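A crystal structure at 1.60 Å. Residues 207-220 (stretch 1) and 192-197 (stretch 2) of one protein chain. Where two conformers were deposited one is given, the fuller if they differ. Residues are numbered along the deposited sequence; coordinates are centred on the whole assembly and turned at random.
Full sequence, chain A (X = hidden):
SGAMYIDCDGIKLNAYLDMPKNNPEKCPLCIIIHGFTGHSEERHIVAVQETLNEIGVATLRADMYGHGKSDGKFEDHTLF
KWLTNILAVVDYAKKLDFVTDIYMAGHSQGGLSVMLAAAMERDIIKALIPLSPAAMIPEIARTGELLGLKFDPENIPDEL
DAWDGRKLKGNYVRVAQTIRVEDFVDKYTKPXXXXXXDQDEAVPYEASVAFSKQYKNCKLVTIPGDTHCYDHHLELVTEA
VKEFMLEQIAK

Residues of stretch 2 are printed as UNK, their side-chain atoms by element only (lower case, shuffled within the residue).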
ATOM      1  N   ALA A 207     -20.080 -13.522   0.764  1.00 18.31           N
ATOM      2  CA  ALA A 207     -18.968 -12.877   1.455  1.00 17.77           C
ATOM      3  C   ALA A 207     -19.419 -11.657   2.242  1.00 16.73           C
ATOM      4  O   ALA A 207     -18.956 -11.377   3.344  1.00 15.44           O
ATOM      5  CB  ALA A 207     -17.845 -12.541   0.487  1.00 18.19           C
ATOM      6  N   SER A 208     -20.386 -10.933   1.713  1.00 16.87           N
ATOM      7  CA  SER A 208     -20.938  -9.819   2.454  1.00 15.70           C
ATOM      8  C   SER A 208     -21.755 -10.239   3.664  1.00 14.46           C
ATOM      9  O   SER A 208     -21.783  -9.561   4.670  1.00 14.72           O
ATOM     10  CB  SER A 208     -21.824  -8.953   1.562  1.00 14.86           C
ATOM     11  OG  SER A 208     -21.062  -8.087   0.733  1.00 15.43           O
ATOM     12  N   VAL A 209     -22.493 -11.343   3.539  1.00 15.57           N
ATOM     13  CA  VAL A 209     -23.094 -11.948   4.724  1.00 16.46           C
ATOM     14  C   VAL A 209     -22.034 -12.209   5.790  1.00 16.25           C
ATOM     15  O   VAL A 209     -22.218 -11.823   6.940  1.00 17.72           O
ATOM     16  CB  VAL A 209     -23.870 -13.264   4.390  1.00 16.64           C
ATOM     17  CG1 VAL A 209     -24.459 -13.882   5.653  1.00 19.14           C
ATOM     18  CG2 VAL A 209     -24.940 -12.996   3.319  1.00 17.57           C
ATOM     19  N   ALA A 210     -20.903 -12.836   5.407  1.00 15.87           N
ATOM     20  CA  ALA A 210     -19.859 -13.153   6.359  1.00 16.73           C
ATOM     21  C   ALA A 210     -19.230 -11.903   6.974  1.00 16.61           C
ATOM     22  O   ALA A 210     -19.097 -11.770   8.215  1.00 17.69           O
ATOM     23  CB  ALA A 210     -18.794 -13.991   5.669  1.00 18.66           C
ATOM     24  N   PHE A 211     -18.812 -10.946   6.122  1.00 17.81           N
ATOM     25  CA  PHE A 211     -18.218  -9.727   6.661  1.00 15.65           C
ATOM     26  C   PHE A 211     -19.194  -8.951   7.564  1.00 14.87           C
ATOM     27  O   PHE A 211     -18.812  -8.406   8.577  1.00 14.08           O
ATOM     28  CB  PHE A 211     -17.575  -8.821   5.576  1.00 16.17           C
ATOM     29  CG  PHE A 211     -16.284  -9.377   5.049  1.00 15.47           C
ATOM     30  CD1 PHE A 211     -15.193  -9.480   5.871  1.00 16.61           C
ATOM     31  CD2 PHE A 211     -16.185  -9.780   3.720  1.00 17.96           C
ATOM     32  CE1 PHE A 211     -13.965 -10.002   5.348  1.00 16.81           C
ATOM     33  CE2 PHE A 211     -15.005 -10.328   3.204  1.00 16.43           C
ATOM     34  CZ  PHE A 211     -13.905 -10.431   4.022  1.00 17.35           C
ATOM     35  N   SER A 212     -20.471  -8.938   7.220  1.00 15.30           N
ATOM     36  CA  SER A 212     -21.466  -8.250   8.055  1.00 16.19           C
ATOM     37  C   SER A 212     -21.538  -8.798   9.466  1.00 16.50           C
ATOM     38  O   SER A 212     -21.921  -8.091  10.378  1.00 16.72           O
ATOM     39  CB  SER A 212     -22.853  -8.270   7.437  1.00 17.07           C
ATOM     40  OG  SER A 212     -23.552  -9.544   7.519  1.00 18.13           O
ATOM     41  N   LYS A 213     -21.262 -10.082   9.617  1.00 17.54           N
ATOM     42  CA  LYS A 213     -21.262 -10.705  10.934  1.00 18.46           C
ATOM     43  C   LYS A 213     -19.964 -10.440  11.665  1.00 18.84           C
ATOM     44  O   LYS A 213     -19.956 -10.392  12.886  1.00 18.83           O
ATOM     45  CB  LYS A 213     -21.531 -12.207  10.802  1.00 18.97           C
ATOM     46  CG  LYS A 213     -22.917 -12.483  10.190  1.00 20.96           C
ATOM     47  CD  LYS A 213     -23.323 -13.909  10.215  1.00 23.79           C
ATOM     48  CE  LYS A 213     -24.361 -14.264   9.124  1.00 27.74           C
ATOM     49  NZ  LYS A 213     -25.654 -13.557   9.260  1.00 34.73           N
ATOM     50  N   GLN A 214     -18.864 -10.219  10.925  1.00 18.31           N
ATOM     51  CA  GLN A 214     -17.592  -9.924  11.550  1.00 17.20           C
ATOM     52  C   GLN A 214     -17.508  -8.539  12.185  1.00 16.70           C
ATOM     53  O   GLN A 214     -16.891  -8.324  13.248  1.00 17.69           O
ATOM     54  CB  GLN A 214     -16.464 -10.093  10.544  1.00 17.40           C
ATOM     55  CG  GLN A 214     -15.156 -10.078  11.222  1.00 18.18           C
ATOM     56  CD  GLN A 214     -13.989 -10.013  10.299  1.00 20.83           C
ATOM     57  OE1 GLN A 214     -14.059 -10.483   9.135  1.00 22.15           O
ATOM     58  NE2 GLN A 214     -12.860  -9.542  10.853  1.00 19.77           N
ATOM     59  N   TYR A 215     -18.093  -7.545  11.507  1.00 14.11           N
ATOM     60  CA  TYR A 215     -18.099  -6.212  11.966  1.00 13.97           C
ATOM     61  C   TYR A 215     -18.805  -6.133  13.334  1.00 13.99           C
ATOM     62  O   TYR A 215     -19.806  -6.888  13.546  1.00 16.87           O
ATOM     63  CB  TYR A 215     -18.861  -5.339  10.945  1.00 12.78           C
ATOM     64  CG  TYR A 215     -17.995  -4.719   9.870  1.00 10.69           C
ATOM     65  CD1 TYR A 215     -18.262  -4.967   8.534  1.00 12.85           C
ATOM     66  CD2 TYR A 215     -16.961  -3.860  10.205  1.00 12.24           C
ATOM     67  CE1 TYR A 215     -17.464  -4.395   7.518  1.00 11.49           C
ATOM     68  CE2 TYR A 215     -16.186  -3.252   9.194  1.00 12.87           C
ATOM     69  CZ  TYR A 215     -16.448  -3.569   7.846  1.00 12.62           C
ATOM     70  OH  TYR A 215     -15.643  -2.997   6.867  1.00 13.50           O
ATOM     71  N   LYS A 216     -18.351  -5.228  14.176  1.00 14.98           N
ATOM     72  CA  LYS A 216     -19.007  -4.923  15.459  1.00 16.38           C
ATOM     73  C   LYS A 216     -20.412  -4.409  15.281  1.00 17.78           C
ATOM     74  O   LYS A 216     -21.328  -4.828  15.994  1.00 19.22           O
ATOM     75  CB  LYS A 216     -18.187  -3.928  16.269  1.00 17.04           C
ATOM     76  CG  LYS A 216     -18.721  -3.604  17.628  1.00 21.28           C
ATOM     77  CD  LYS A 216     -18.431  -4.753  18.602  1.00 23.25           C
ATOM     78  CE  LYS A 216     -19.064  -4.471  19.941  1.00 26.83           C
ATOM     79  NZ  LYS A 216     -18.916  -5.721  20.742  1.00 25.40           N
ATOM     80  N   ASN A 217     -20.604  -3.502  14.330  1.00 16.64           N
ATOM     81  CA  ASN A 217     -21.854  -2.752  14.209  0.50 16.40           C
ATOM     82  C   ASN A 217     -22.217  -2.664  12.705  1.00 16.89           C
ATOM     83  O   ASN A 217     -22.133  -1.577  12.158  1.00 19.67           O
ATOM     84  CB  ASN A 217     -21.668  -1.335  14.765  0.50 17.32           C
ATOM     85  CG  ASN A 217     -21.779  -1.243  16.301  0.50 17.73           C
ATOM     86  OD1 ASN A 217     -22.766  -1.696  16.884  0.50 18.27           O
ATOM     87  ND2 ASN A 217     -20.803  -0.606  16.934  0.50 15.47           N
ATOM     88  N   CYS A 218     -22.646  -3.753  12.086  1.00 17.15           N
ATOM     89  CA  CYS A 218     -23.020  -3.717  10.685  1.00 15.84           C
ATOM     90  C   CYS A 218     -24.403  -4.228  10.427  1.00 18.31           C
ATOM     91  O   CYS A 218     -24.785  -5.292  10.891  1.00 19.83           O
ATOM     92  CB  CYS A 218     -22.026  -4.545   9.861  1.00 16.39           C
ATOM     93  SG  CYS A 218     -22.390  -4.648   8.077  1.00 16.89           S
ATOM     94  N   LYS A 219     -25.162  -3.477   9.652  1.00 17.30           N
ATOM     95  CA  LYS A 219     -26.404  -3.975   9.093  1.00 18.87           C
ATOM     96  C   LYS A 219     -26.243  -4.354   7.646  1.00 17.76           C
ATOM     97  O   LYS A 219     -25.663  -3.581   6.857  1.00 16.95           O
ATOM     98  CB  LYS A 219     -27.491  -2.888   9.215  1.00 19.34           C
ATOM     99  CG  LYS A 219     -28.785  -3.210   8.538  1.00 20.38           C
ATOM    100  CD  LYS A 219     -29.708  -2.016   8.655  1.00 24.66           C
ATOM    101  CE  LYS A 219     -31.124  -2.342   8.276  1.00 28.25           C
ATOM    102  NZ  LYS A 219     -31.755  -1.015   8.010  1.00 35.85           N
ATOM    103  N   LEU A 220     -26.737  -5.539   7.298  1.00 17.08           N
ATOM    104  CA  LEU A 220     -26.727  -6.001   5.925  1.00 18.00           C
ATOM    105  C   LEU A 220     -28.091  -5.813   5.301  1.00 17.90           C
ATOM    106  O   LEU A 220     -29.074  -6.353   5.808  1.00 17.72           O
ATOM    107  CB  LEU A 220     -26.365  -7.467   5.827  1.00 18.09           C
ATOM    108  CG  LEU A 220     -26.441  -8.096   4.439  1.00 19.31           C
ATOM    109  CD1 LEU A 220     -25.447  -7.426   3.484  1.00 21.98           C
ATOM    110  CD2 LEU A 220     -26.242  -9.583   4.499  1.00 21.29           C
ATOM    111  N   UNK A 192     -21.715   0.487  10.203  1.00 12.61           N
ATOM    112  CA  UNK A 192     -21.568   0.041   8.837  1.00 12.45           C
ATOM    113  C   UNK A 192     -22.890  -0.421   8.219  1.00 13.60           C
ATOM    114  O   UNK A 192     -23.668  -1.127   8.881  1.00 14.04           O
ATOM    115  c   UNK A 192     -19.259  -0.695   9.415  1.00 11.84           C
ATOM    116  c   UNK A 192     -20.516  -1.120   8.766  1.00 11.88           C
ATOM    117  c   UNK A 192     -20.314  -1.573   7.387  1.00 12.76           C
ATOM    118  N   UNK A 193     -23.129  -0.006   6.952  1.00 12.85           N
ATOM    119  CA  UNK A 193     -24.219  -0.559   6.152  1.00 12.75           C
ATOM    120  C   UNK A 193     -23.669  -1.213   4.921  1.00 12.98           C
ATOM    121  O   UNK A 193     -23.094  -0.528   4.051  1.00 13.16           O
ATOM    122  c   UNK A 193     -27.005   1.319   4.105  1.00 14.08           C
ATOM    123  c   UNK A 193     -27.374  -0.741   5.425  1.00 18.05           C
ATOM    124  c   UNK A 193     -25.215   0.499   5.707  1.00 13.08           C
ATOM    125  c   UNK A 193     -26.300   0.091   4.726  1.00 12.60           C
ATOM    126  N   UNK A 194     -23.781  -2.541   4.864  1.00 12.59           N
ATOM    127  CA  UNK A 194     -23.447  -3.249   3.608  1.00 13.74           C
ATOM    128  C   UNK A 194     -24.707  -3.507   2.853  1.00 15.82           C
ATOM    129  O   UNK A 194     -25.697  -3.988   3.447  1.00 15.05           O
ATOM    130  c   UNK A 194     -20.561  -5.528   4.783  1.00 14.96           C
ATOM    131  c   UNK A 194     -21.320  -4.247   4.430  1.00 16.24           C
ATOM    132  c   UNK A 194     -22.665  -4.567   3.818  1.00 12.99           C
ATOM    133  c   UNK A 194     -22.497  -5.260   2.495  1.00 14.30           C
ATOM    134  N   UNK A 195     -24.696  -3.166   1.575  1.00 14.70           N
ATOM    135  CA  UNK A 195     -25.810  -3.504   0.642  1.00 15.16           C
ATOM    136  C   UNK A 195     -25.288  -4.465  -0.398  1.00 15.12           C
ATOM    137  O   UNK A 195     -24.117  -4.336  -0.829  1.00 15.31           O
ATOM    138  c   UNK A 195     -27.572  -2.566  -0.882  1.00 19.19           C
ATOM    139  c   UNK A 195     -26.634  -1.187   0.987  1.00 15.12           C
ATOM    140  c   UNK A 195     -26.333  -2.208  -0.039  1.00 15.71           C
ATOM    141  N   UNK A 196     -26.068  -5.492  -0.801  1.00 13.71           N
ATOM    142  CA  UNK A 196     -25.617  -6.422  -1.790  1.00 13.55           C
ATOM    143  C   UNK A 196     -26.799  -7.160  -2.382  1.00 13.54           C
ATOM    144  O   UNK A 196     -27.696  -7.555  -1.632  1.00 13.46           O
ATOM    145  c   UNK A 196     -23.624  -8.049  -1.985  1.00 13.14           C
ATOM    146  c   UNK A 196     -23.716  -8.695  -3.154  1.00 18.14           C
ATOM    147  c   UNK A 196     -21.599  -8.641  -2.606  1.00 15.84           C
ATOM    148  c   UNK A 196     -24.666  -7.443  -1.104  1.00 12.82           C
ATOM    149  n   UNK A 196     -22.442  -9.043  -3.542  1.00 17.85           N
ATOM    150  n   UNK A 196     -22.277  -8.034  -1.664  1.00 17.12           N
ATOM    151  N   UNK A 197     -26.797  -7.261  -3.713  1.00 14.44           N
ATOM    152  CA  UNK A 197     -27.825  -8.003  -4.503  1.00 14.79           C
ATOM    153  C   UNK A 197     -27.536  -9.483  -4.422  1.00 15.70           C
ATOM    154  O   UNK A 197     -26.414  -9.897  -4.703  1.00 16.65           O
TER

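Position 192 carries three side-chain carbons, one bonded to the backbone and bearing the other two. One tip sits 4.0 Å from CD2 of Y215, over the face of its ring; the other lies 3.8 Å from SG of C218. A fork at the first carbon with two single-carbon arms is valine, V192. Its CG2 makes the CH-pi contact with Y215, only 13° off the ring normal, while CG1 meets the sulfur. The backbone is tied down at both ends: V192 N donates to N217 O (2.9 Å), and K219 N donates to V192 O (2.9 Å).

Position 193 has four carbons, forked at the second, and points to the same face of the sheet as K219. One terminal carbon comes 4.2 Å from CD of K219. Late branching makes this leucine, L193, whose neighbour is the aliphatic part of the lysine.

Position 194 also has four carbons, but the fork is at the first and one arm is two carbons long. The short arm lies 3.6 Å from OG of S208 and 3.8 Å from CD1 of L220; the end of the long arm reaches 4.3 Å from CE1 of Y215, near the plane of that ring. This is isoleucine, I194. Its CG1 also packs 3.8 Å from SG of C218, and its backbone N donates to K219 O (2.9 Å).

Position 195 has one carbon carrying two more; it points away and touches nothing in stretch 1. The early fork is again valine, V195.

Position 196 has one carbon leading to a five-membered ring of three carbons and two nitrogens. One ring nitrogen lies 2.7 Å from OG of S208, which sits at the ring edge, near its plane. The ring makes this histidine, H196, and its ND1 and S208 OG form a hydrogen bond; NE2 is satisfied elsewhere in the structure.

Position 197 has no side-chain atoms and is out of reach of stretch 1; it is glycine, G197.

The contact works in two layers. The first is a parallel strand pair, with C218, K219 and L220 in register with V192, L193 and I194. The second layer is the helix, running nearly antiparallel to strand 192-197 at 167° with axes 9.2 Å apart. V192 and I194 share a face with C218 and L220. Y215, just past the helix, packs on both V192 and I194, while S208 in the helix reaches I194 and the H196 ring. The rule to read is alternation: i and i+2 serve the helix side, while L193 lies with K219 on the other face.

Stretch 2, residues 192-197: VLIVHG
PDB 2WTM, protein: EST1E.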